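Local coordinates for MdbA protein (Corynebacterium diphtheriae, PDB 5C00), which acts as a thiol-disulfide oxidoreductase of the DsbA family, essential for viability, pilus assembly, toxin production and virulence, and probably catalyses disulfide formation in exported proteins, at residues Gly95-Ala103 and Ile130-Phe139; Ala44-Cys55 and Asp77-Leu88. All blocks are in the same frame, centred on the assembly; numbering follows the deposited sequence.

Contact 1 of 2, residues Gly95-Ala103 and Ile130-Phe139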
loop_
_atom_site.group_PDB
_atom_site.type_symbol
_atom_site.label_atom_id
_atom_site.label_comp_id
_atom_site.label_asym_id
_atom_site.label_seq_id
_atom_site.Cartn_x
_atom_site.Cartn_y
_atom_site.Cartn_z
ATOM N N GLY A 95 15.080 2.722 -5.439
ATOM C CA GLY A 95 15.215 3.454 -4.195
ATOM C C GLY A 95 14.225 3.033 -3.157
ATOM O O GLY A 95 13.642 1.979 -3.206
ATOM N N ASN A 96 14.057 3.883 -2.160
ATOM C CA ASN A 96 13.257 3.515 -1.034
ATOM C C ASN A 96 11.823 3.233 -1.470
ATOM O O ASN A 96 11.228 2.343 -0.967
ATOM C CB ASN A 96 13.237 4.657 -0.032
ATOM C CG ASN A 96 12.517 4.290 1.229
ATOM O OD1 ASN A 96 13.058 3.554 2.059
ATOM N ND2 ASN A 96 11.288 4.743 1.377
ATOM N N SER A 97 11.256 4.031 -2.385
ATOM C CA SER A 97 9.855 3.840 -2.784
ATOM C C SER A 97 9.677 2.468 -3.446
ATOM O O SER A 97 8.677 1.760 -3.230
ATOM C CB SER A 97 9.420 4.971 -3.762
ATOM O OG SER A 97 9.497 6.278 -3.139
ATOM N N THR A 98 10.654 2.077 -4.240
ATOM C CA THR A 98 10.605 0.743 -4.871
ATOM C C THR A 98 10.833 -0.375 -3.881
ATOM O O THR A 98 10.135 -1.386 -3.921
ATOM C CB THR A 98 11.575 0.615 -6.051
ATOM O OG1 THR A 98 11.269 1.627 -7.009
ATOM C CG2 THR A 98 11.429 -0.811 -6.713
ATOM N N LYS A 99 11.834 -0.238 -3.025
ATOM C CA LYS A 99 12.098 -1.278 -2.015
ATOM C C LYS A 99 10.892 -1.536 -1.093
ATOM O O LYS A 99 10.472 -2.692 -0.874
ATOM C CB LYS A 99 13.346 -0.937 -1.217
ATOM C CG LYS A 99 14.627 -1.159 -1.975
ATOM C CD LYS A 99 15.836 -0.752 -1.132
ATOM C CE LYS A 99 17.131 -1.214 -1.806
ATOM N NZ LYS A 99 17.443 -0.423 -3.018
ATOM N N ALA A 100 10.293 -0.466 -0.584
ATOM C CA ALA A 100 9.139 -0.552 0.300
ATOM C C ALA A 100 7.928 -1.081 -0.475
ATOM O O ALA A 100 7.203 -1.972 -0.014
ATOM C CB ALA A 100 8.852 0.839 0.862
ATOM N N GLY A 101 7.702 -0.522 -1.663
ATOM C CA GLY A 101 6.540 -0.866 -2.459
ATOM C C GLY A 101 6.613 -2.299 -2.937
ATOM O O GLY A 101 5.628 -3.027 -2.882
ATOM N N ALA A 102 7.790 -2.747 -3.345
ATOM C CA ALA A 102 7.911 -4.122 -3.812
ATOM C C ALA A 102 7.866 -5.142 -2.647
ATOM O O ALA A 102 7.366 -6.257 -2.830
ATOM C CB ALA A 102 9.175 -4.275 -4.593
ATOM N N ALA A 103 8.336 -4.760 -1.457
ATOM C CA ALA A 103 8.215 -5.615 -0.251
ATOM C C ALA A 103 6.737 -5.804 0.125
ATOM O O ALA A 103 6.261 -6.919 0.307
ATOM C CB ALA A 103 8.990 -5.035 0.908
ATOM N N ILE A 130 12.957 4.908 8.171
ATOM C CA ILE A 130 13.262 3.865 7.242
ATOM C C ILE A 130 14.035 4.451 6.073
ATOM O O ILE A 130 14.972 3.854 5.561
ATOM C CB ILE A 130 11.945 3.288 6.705
ATOM C CG1 ILE A 130 11.302 2.406 7.745
ATOM C CG2 ILE A 130 12.127 2.489 5.389
ATOM C CD1 ILE A 130 9.881 2.025 7.392
ATOM N N TYR A 131 13.595 5.622 5.645
ATOM C CA TYR A 131 13.989 6.213 4.368
ATOM C C TYR A 131 15.522 6.342 4.273
ATOM O O TYR A 131 16.148 7.069 5.034
ATOM C CB TYR A 131 13.326 7.592 4.216
ATOM C CG TYR A 131 13.591 8.186 2.849
ATOM C CD1 TYR A 131 12.845 7.790 1.756
ATOM C CD2 TYR A 131 14.640 9.095 2.651
ATOM C CE1 TYR A 131 13.113 8.283 0.481
ATOM C CE2 TYR A 131 14.921 9.600 1.377
ATOM C CZ TYR A 131 14.149 9.165 0.296
ATOM O OH TYR A 131 14.396 9.659 -0.960
ATOM N N GLY A 132 16.106 5.647 3.318
ATOM C CA GLY A 132 17.567 5.697 3.115
ATOM C C GLY A 132 18.406 4.871 4.075
ATOM O O GLY A 132 19.654 4.901 3.994
ATOM N N LYS A 133 17.766 4.257 5.078
ATOM C CA LYS A 133 18.470 3.525 6.092
ATOM C C LYS A 133 18.234 2.045 5.937
ATOM O O LYS A 133 19.123 1.268 6.252
ATOM C CB LYS A 133 18.140 4.074 7.508
ATOM C CG LYS A 133 18.410 5.580 7.474
ATOM C CD LYS A 133 18.206 6.333 8.747
ATOM C CE LYS A 133 18.299 7.823 8.432
ATOM N NZ LYS A 133 17.126 8.271 7.595
ATOM N N TRP A 134 17.075 1.646 5.413
ATOM C CA TRP A 134 16.768 0.212 5.257
ATOM C C TRP A 134 17.116 -0.285 3.859
ATOM O O TRP A 134 16.915 0.425 2.857
ATOM C CB TRP A 134 15.295 -0.081 5.522
ATOM C CG TRP A 134 14.892 -0.057 6.953
ATOM C CD1 TRP A 134 15.545 0.511 7.977
ATOM C CD2 TRP A 134 13.637 -0.476 7.464
ATOM N NE1 TRP A 134 14.819 0.393 9.122
ATOM C CE2 TRP A 134 13.640 -0.224 8.831
ATOM C CE3 TRP A 134 12.535 -1.096 6.895
ATOM C CZ2 TRP A 134 12.549 -0.506 9.638
ATOM C CZ3 TRP A 134 11.460 -1.405 7.700
ATOM C CH2 TRP A 134 11.476 -1.116 9.046
ATOM N N GLY A 135 17.616 -1.519 3.799
ATOM C CA GLY A 135 17.778 -2.250 2.578
ATOM C C GLY A 135 16.800 -3.374 2.525
ATOM O O GLY A 135 15.993 -3.553 3.437
ATOM N N ASP A 136 16.889 -4.177 1.474
ATOM C CA ASP A 136 15.933 -5.252 1.268
ATOM C C ASP A 136 15.835 -6.266 2.415
ATOM O O ASP A 136 14.759 -6.777 2.688
ATOM C CB ASP A 136 16.250 -5.976 -0.039
ATOM C CG ASP A 136 15.969 -5.090 -1.302
ATOM O OD1 ASP A 136 15.033 -4.238 -1.282
ATOM O OD2 ASP A 136 16.715 -5.255 -2.307
ATOM N N ASN A 137 16.932 -6.521 3.102
ATOM C CA ASN A 137 16.901 -7.503 4.182
ATOM C C ASN A 137 16.185 -6.923 5.394
ATOM O O ASN A 137 15.669 -7.679 6.204
ATOM C CB ASN A 137 18.300 -7.995 4.539
ATOM C CG ASN A 137 18.830 -9.012 3.542
ATOM O OD1 ASN A 137 18.234 -10.050 3.295
ATOM N ND2 ASN A 137 19.939 -8.710 2.969
ATOM N N ASP A 138 16.173 -5.583 5.521
ATOM C CA ASP A 138 15.431 -4.934 6.587
ATOM C C ASP A 138 13.959 -5.033 6.309
ATOM O O ASP A 138 13.173 -5.415 7.184
ATOM C CB ASP A 138 15.888 -3.490 6.736
ATOM C CG ASP A 138 17.376 -3.399 7.047
ATOM O OD1 ASP A 138 17.799 -3.784 8.197
ATOM O OD2 ASP A 138 18.146 -3.005 6.152
ATOM N N PHE A 139 13.543 -4.698 5.091
ATOM C CA PHE A 139 12.143 -4.874 4.750
ATOM C C PHE A 139 11.684 -6.320 4.964
ATOM O O PHE A 139 10.545 -6.590 5.405
ATOM C CB PHE A 139 11.896 -4.421 3.321
ATOM C CG PHE A 139 11.982 -2.928 3.153
ATOM C CD1 PHE A 139 10.926 -2.127 3.545
ATOM C CD2 PHE A 139 13.097 -2.325 2.614
ATOM C CE1 PHE A 139 10.990 -0.748 3.413
ATOM C CE2 PHE A 139 13.171 -0.943 2.463
ATOM C CZ PHE A 139 12.105 -0.157 2.843
HETATM O O HOH W 1 15.581 2.659 1.960
HETATM O O HOH W 2 12.368 -4.669 -0.814
#
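F139 meets helix 96-109 as a knob in a hole, its ring set among N96, K99, A100 and A103. The backbone of K99 and A100 lies over one face, and the CA of A100 makes an off-centre CH-pi contact, 4.1 Å from the ring centroid and 30° off its normal. A100 CB reaches ring atom CE1 of F139 at 3.7 Å, while A103 CB touches the CB of F139. Against the opposite face rests the indole of W134 through CE3, so the phenyl is held between the helix and the tryptophan.

The contact lies in the helical part that a DsbA-like protein adds to its thioredoxin fold. Here the first turns of helix 96-109 pack on the loop before helix 136-145 and on that helix's first turn, with I156 and L123 of neighbouring helices also touching F139.

No direct hydrogen bond joins the two segments; water and close packing serve the polar groups. With CG anti to the backbone N, chi1 -175° lays the N96 amide beside I130 and Y131. Its ND2 lies at the edge of the Y131 ring, 3.4 Å from CD1, the amide and ring planes 63° apart, and donates a hydrogen bond to S54 OG. OD1 of N96 lies at the edge of the F139 ring and takes a hydrogen bond from a water that also donates to W134 O.

K99 and D136 meet without a salt bridge. K99 CG comes 3.2 Å from D136 OD1, the side chains crossing at about a right angle; the bend at the end of the K99 chain takes the ammonium to D94, and D136 OD2 pairs with K162. A second water donates to both K99 O and D136 OD1, at 2.7 Å from each.

Contact 2 of 2, residues Ala44-Cys55 and Asp77-Leu88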
loop_
_atom_site.group_PDB
_atom_site.type_symbol
_atom_site.label_atom_id
_atom_site.label_comp_id
_atom_site.label_asym_id
_atom_site.label_seq_id
_atom_site.Cartn_x
_atom_site.Cartn_y
_atom_site.Cartn_z
ATOM N N ALA A 44 -20.771 -1.070 -4.749
ATOM C CA ALA A 44 -19.781 -0.387 -3.943
ATOM C C ALA A 44 -19.066 0.643 -4.810
ATOM O O ALA A 44 -18.862 0.432 -5.994
ATOM C CB ALA A 44 -18.782 -1.401 -3.410
ATOM N N LYS A 45 -18.631 1.745 -4.227
ATOM C CA LYS A 45 -17.875 2.726 -4.994
ATOM C C LYS A 45 -16.441 2.248 -5.188
ATOM O O LYS A 45 -15.866 1.682 -4.264
ATOM C CB LYS A 45 -17.948 4.092 -4.314
ATOM C CG LYS A 45 -19.394 4.630 -4.273
ATOM C CD LYS A 45 -19.465 6.142 -4.410
ATOM C CE LYS A 45 -20.783 6.614 -5.029
ATOM N NZ LYS A 45 -21.960 5.899 -4.464
ATOM N N LYS A 46 -15.918 2.385 -6.410
ATOM C CA LYS A 46 -14.553 1.978 -6.716
ATOM C C LYS A 46 -13.594 3.126 -6.453
ATOM O O LYS A 46 -13.748 4.207 -7.000
ATOM C CB LYS A 46 -14.437 1.538 -8.163
ATOM C CG LYS A 46 -15.154 0.226 -8.408
ATOM C CD LYS A 46 -15.476 0.018 -9.885
ATOM C CE LYS A 46 -16.662 -0.922 -10.089
ATOM N NZ LYS A 46 -17.314 -0.637 -11.395
ATOM N N ILE A 47 -12.580 2.891 -5.640
ATOM C CA ILE A 47 -11.670 3.950 -5.257
ATOM C C ILE A 47 -10.369 3.647 -5.939
ATOM O O ILE A 47 -9.943 2.505 -5.963
ATOM C CB ILE A 47 -11.478 3.986 -3.746
ATOM C CG1 ILE A 47 -12.818 3.989 -3.018
ATOM C CG2 ILE A 47 -10.588 5.139 -3.334
ATOM C CD1 ILE A 47 -13.661 5.211 -3.251
ATOM N N ASP A 48 -9.746 4.658 -6.511
ATOM C CA ASP A 48 -8.360 4.551 -6.917
ATOM C C ASP A 48 -7.577 5.459 -6.010
ATOM O O ASP A 48 -7.815 6.661 -5.954
ATOM C CB ASP A 48 -8.183 4.933 -8.379
ATOM C CG ASP A 48 -8.864 3.956 -9.322
ATOM O OD1 ASP A 48 -8.472 2.784 -9.343
ATOM O OD2 ASP A 48 -9.806 4.377 -10.040
ATOM N N PHE A 49 -6.709 4.836 -5.206
ATOM C CA PHE A 49 -5.970 5.556 -4.194
ATOM C C PHE A 49 -4.510 5.406 -4.557
ATOM O O PHE A 49 -3.949 4.316 -4.514
ATOM C CB PHE A 49 -6.318 4.968 -2.837
ATOM C CG PHE A 49 -5.714 5.677 -1.651
ATOM C CD1 PHE A 49 -5.032 6.881 -1.754
ATOM C CD2 PHE A 49 -5.857 5.100 -0.391
ATOM C CE1 PHE A 49 -4.492 7.488 -0.638
ATOM C CE2 PHE A 49 -5.318 5.703 0.730
ATOM C CZ PHE A 49 -4.635 6.899 0.607
ATOM N N TYR A 50 -3.899 6.525 -4.904
ATOM C CA TYR A 50 -2.507 6.569 -5.359
ATOM C C TYR A 50 -1.620 7.004 -4.203
ATOM O O TYR A 50 -1.886 8.020 -3.571
ATOM C CB TYR A 50 -2.345 7.513 -6.523
ATOM C CG TYR A 50 -3.084 7.108 -7.787
ATOM C CD1 TYR A 50 -4.426 7.425 -7.966
ATOM C CD2 TYR A 50 -2.421 6.417 -8.818
ATOM C CE1 TYR A 50 -5.116 7.048 -9.120
ATOM C CE2 TYR A 50 -3.089 6.061 -9.983
ATOM C CZ TYR A 50 -4.436 6.355 -10.110
ATOM O OH TYR A 50 -5.062 6.044 -11.294
ATOM N N GLU A 51 -0.586 6.221 -3.932
ATOM C CA GLU A 51 0.351 6.605 -2.894
ATOM C C GLU A 51 1.734 6.117 -3.244
ATOM O O GLU A 51 1.936 5.284 -4.149
ATOM C CB GLU A 51 -0.104 6.152 -1.488
ATOM C CG GLU A 51 -0.285 4.703 -1.315
ATOM C CD GLU A 51 -0.966 4.240 0.031
ATOM O OE1 GLU A 51 -1.120 3.030 0.124
ATOM O OE2 GLU A 51 -1.381 5.037 0.921
ATOM N N ASP A 52 2.690 6.668 -2.521
ATOM C CA ASP A 52 4.131 6.301 -2.661
ATOM C C ASP A 52 4.674 6.124 -1.225
ATOM O O ASP A 52 4.428 6.966 -0.346
ATOM C CB ASP A 52 4.795 7.396 -3.495
ATOM C CG ASP A 52 6.304 7.172 -3.746
ATOM O OD1 ASP A 52 7.077 6.925 -2.797
ATOM O OD2 ASP A 52 6.722 7.321 -4.908
ATOM N N PHE A 53 5.418 5.059 -0.981
ATOM C CA PHE A 53 5.940 4.792 0.369
ATOM C C PHE A 53 7.004 5.808 0.868
ATOM O O PHE A 53 7.346 5.783 2.052
ATOM C CB PHE A 53 6.465 3.403 0.482
ATOM C CG PHE A 53 5.393 2.367 0.705
ATOM C CD1 PHE A 53 4.862 2.185 1.989
ATOM C CD2 PHE A 53 4.920 1.573 -0.342
ATOM C CE1 PHE A 53 3.889 1.249 2.232
ATOM C CE2 PHE A 53 3.923 0.656 -0.091
ATOM C CZ PHE A 53 3.428 0.468 1.180
ATOM N N SER A 54 7.484 6.717 0.017
ATOM C CA SER A 54 8.392 7.755 0.489
ATOM C C SER A 54 7.699 9.110 0.650
ATOM O O SER A 54 8.365 10.113 0.896
ATOM C CB SER A 54 9.585 7.907 -0.446
ATOM O OG SER A 54 10.253 6.661 -0.528
ATOM N N CYS A 55 6.392 9.138 0.485
ATOM C CA CYS A 55 5.625 10.382 0.496
ATOM C C CYS A 55 5.113 10.736 1.905
ATOM O O CYS A 55 4.288 10.029 2.458
ATOM C CB CYS A 55 4.489 10.202 -0.492
ATOM S SG CYS A 55 3.287 11.515 -0.482
ATOM N N ASP A 77 -19.012 -1.090 1.372
ATOM C CA ASP A 77 -19.418 0.167 0.725
ATOM C C ASP A 77 -18.433 0.703 -0.304
ATOM O O ASP A 77 -18.822 1.477 -1.208
ATOM C CB ASP A 77 -19.636 1.276 1.774
ATOM C CG ASP A 77 -20.852 1.003 2.685
ATOM O OD1 ASP A 77 -21.853 0.458 2.175
ATOM O OD2 ASP A 77 -20.781 1.318 3.901
ATOM N N ILE A 78 -17.147 0.392 -0.130
ATOM C CA ILE A 78 -16.135 0.737 -1.107
ATOM C C ILE A 78 -15.224 -0.430 -1.406
ATOM O O ILE A 78 -15.058 -1.309 -0.564
ATOM C CB ILE A 78 -15.285 1.921 -0.631
ATOM C CG1 ILE A 78 -14.507 1.630 0.641
ATOM C CG2 ILE A 78 -16.197 3.096 -0.392
ATOM C CD1 ILE A 78 -13.585 2.761 1.019
ATOM N N VAL A 79 -14.698 -0.438 -2.619
ATOM C CA VAL A 79 -13.620 -1.326 -3.018
ATOM C C VAL A 79 -12.422 -0.452 -3.332
ATOM O O VAL A 79 -12.540 0.455 -4.129
ATOM C CB VAL A 79 -14.048 -2.161 -4.220
ATOM C CG1 VAL A 79 -12.880 -2.963 -4.775
ATOM C CG2 VAL A 79 -15.155 -3.101 -3.760
ATOM N N VAL A 80 -11.301 -0.662 -2.643
ATOM C CA VAL A 80 -10.153 0.232 -2.788
ATOM C C VAL A 80 -9.025 -0.340 -3.628
ATOM O O VAL A 80 -8.418 -1.380 -3.304
ATOM C CB VAL A 80 -9.585 0.703 -1.419
ATOM C CG1 VAL A 80 -8.441 1.673 -1.671
ATOM C CG2 VAL A 80 -10.669 1.412 -0.624
ATOM N N ASN A 81 -8.776 0.317 -4.741
ATOM C CA ASN A 81 -7.635 -0.020 -5.530
ATOM C C ASN A 81 -6.442 0.818 -5.102
ATOM O O ASN A 81 -6.343 1.978 -5.478
ATOM C CB ASN A 81 -7.922 0.201 -7.007
ATOM C CG ASN A 81 -9.122 -0.583 -7.465
ATOM O OD1 ASN A 81 -9.013 -1.748 -7.784
ATOM N ND2 ASN A 81 -10.275 0.047 -7.461
ATOM N N LEU A 82 -5.508 0.184 -4.392
ATOM C CA LEU A 82 -4.293 0.819 -3.974
ATOM C C LEU A 82 -3.317 0.746 -5.149
ATOM O O LEU A 82 -2.940 -0.361 -5.594
ATOM C CB LEU A 82 -3.680 0.162 -2.736
ATOM C CG LEU A 82 -4.489 0.288 -1.450
ATOM C CD1 LEU A 82 -3.862 -0.620 -0.418
ATOM C CD2 LEU A 82 -4.525 1.718 -0.967
ATOM N N ARG A 83 -3.030 1.918 -5.710
ATOM C CA ARG A 83 -2.199 2.086 -6.894
ATOM C C ARG A 83 -0.900 2.737 -6.463
ATOM O O ARG A 83 -0.813 3.975 -6.285
ATOM C CB ARG A 83 -2.948 2.902 -7.928
ATOM C CG ARG A 83 -4.175 2.138 -8.483
ATOM C CD ARG A 83 -4.773 2.756 -9.756
ATOM N NE ARG A 83 -5.825 1.879 -10.244
ATOM C CZ ARG A 83 -5.619 0.757 -10.926
ATOM N NH1 ARG A 83 -4.407 0.370 -11.256
ATOM N NH2 ARG A 83 -6.648 -0.011 -11.255
ATOM N N ILE A 84 0.074 1.870 -6.212
ATOM C CA ILE A 84 1.334 2.305 -5.667
ATOM C C ILE A 84 2.318 2.801 -6.709
ATOM O O ILE A 84 2.540 2.202 -7.768
ATOM C CB ILE A 84 1.998 1.223 -4.762
ATOM C CG1 ILE A 84 0.984 0.608 -3.777
ATOM C CG2 ILE A 84 3.166 1.845 -4.028
ATOM C CD1 ILE A 84 0.216 1.609 -2.970
ATOM N N LEU A 85 2.907 3.952 -6.403
ATOM C CA LEU A 85 3.819 4.630 -7.284
ATOM C C LEU A 85 5.253 4.564 -6.735
ATOM O O LEU A 85 5.455 4.256 -5.563
ATOM C CB LEU A 85 3.403 6.086 -7.406
ATOM C CG LEU A 85 1.983 6.374 -7.891
ATOM C CD1 LEU A 85 1.656 7.807 -7.696
ATOM C CD2 LEU A 85 1.832 5.990 -9.360
ATOM N N ASN A 86 6.248 4.856 -7.582
ATOM C CA ASN A 86 7.633 5.003 -7.135
ATOM C C ASN A 86 8.290 6.283 -7.696
ATOM O O ASN A 86 9.514 6.372 -7.834
ATOM C CB ASN A 86 8.488 3.760 -7.428
ATOM C CG ASN A 86 8.703 3.520 -8.902
ATOM O OD1 ASN A 86 8.176 4.268 -9.697
ATOM N ND2 ASN A 86 9.457 2.440 -9.272
ATOM N N PHE A 87 7.462 7.267 -8.015
ATOM C CA PHE A 87 7.922 8.525 -8.636
ATOM C C PHE A 87 8.883 9.282 -7.737
ATOM O O PHE A 87 9.761 10.015 -8.222
ATOM C CB PHE A 87 6.702 9.391 -9.054
ATOM C CG PHE A 87 5.991 10.084 -7.929
ATOM C CD1 PHE A 87 5.089 9.421 -7.133
ATOM C CD2 PHE A 87 6.180 11.442 -7.708
ATOM C CE1 PHE A 87 4.435 10.055 -6.096
ATOM C CE2 PHE A 87 5.541 12.097 -6.668
ATOM C CZ PHE A 87 4.666 11.427 -5.854
ATOM N N LEU A 88 8.752 9.130 -6.415
ATOM C CA LEU A 88 9.681 9.786 -5.506
ATOM C C LEU A 88 11.114 9.253 -5.526
ATOM O O LEU A 88 12.026 9.881 -4.968
ATOM C CB LEU A 88 9.116 9.834 -4.084
ATOM C CG LEU A 88 7.858 10.704 -3.946
ATOM C CD1 LEU A 88 7.316 10.597 -2.532
ATOM C CD2 LEU A 88 8.137 12.161 -4.269
HETATM O O HOH W 3 -9.295 1.154 -11.091
HETATM O O HOH W 4 6.266 3.260 -3.033
#
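Y50 and R83 stand paired on neighbouring parallel strands, the two strands of a right-handed beta-alpha-beta crossover through helix 56-74 in the thioredoxin fold. R83 can be traced outward. Its CB lies over the face of the Y50 ring, a CH-pi contact 4.0 Å from the centroid. From CG to NE the chain is extended, which carries CD alongside the ring to 3.6 Å from Y50 CZ. NE then donates a nearly straight bond (168°) to D48 OD1, 2.9 Å away; the acceptor lies in the guanidinium plane, but NE arrives from above the carboxylate plane. A water bridges D48 OD1 and R83 NH2, while NH1 bonds N172 and NH2 also pairs with D30.

Beside this pair, N81 grips I47 O twice, through its backbone N and through ND2, from opposite faces of the carbonyl plane. Farther on, D52 OD2 accepts from L88 N at 3.1 Å and OD1 from S54 N in an Asx turn, just before C55, the first cysteine of a probable CxxC active site; OD1 also bonds S97 OG of helix 96-109. The guanidinium's several polar partners fix its rotation, and the neighbouring positive charge would probably favour the ionised form of D48.

Along the chain the two contacts come in series: contact 2 pairs strands 45-52 and 78-85, and contact 1 follows in the helices after them, helix 96-109 being the next element after strand 78-85. Their centres are 19 Å apart, yet they touch where the end of strand 45-52 and the turn after it meet the first turns of that helix. S97 OG probably hydrogen-bonds to both D52 OD1 and S54 OG, A100 packs on F53, and Y131 meets S54. The central sheet of the thioredoxin fold is thus tied directly to its helical part. Because the junction includes the turn leading to C55, the surroundings of the probable CxxC site draw on both parts, as in other DsbA-like oxidoreductases.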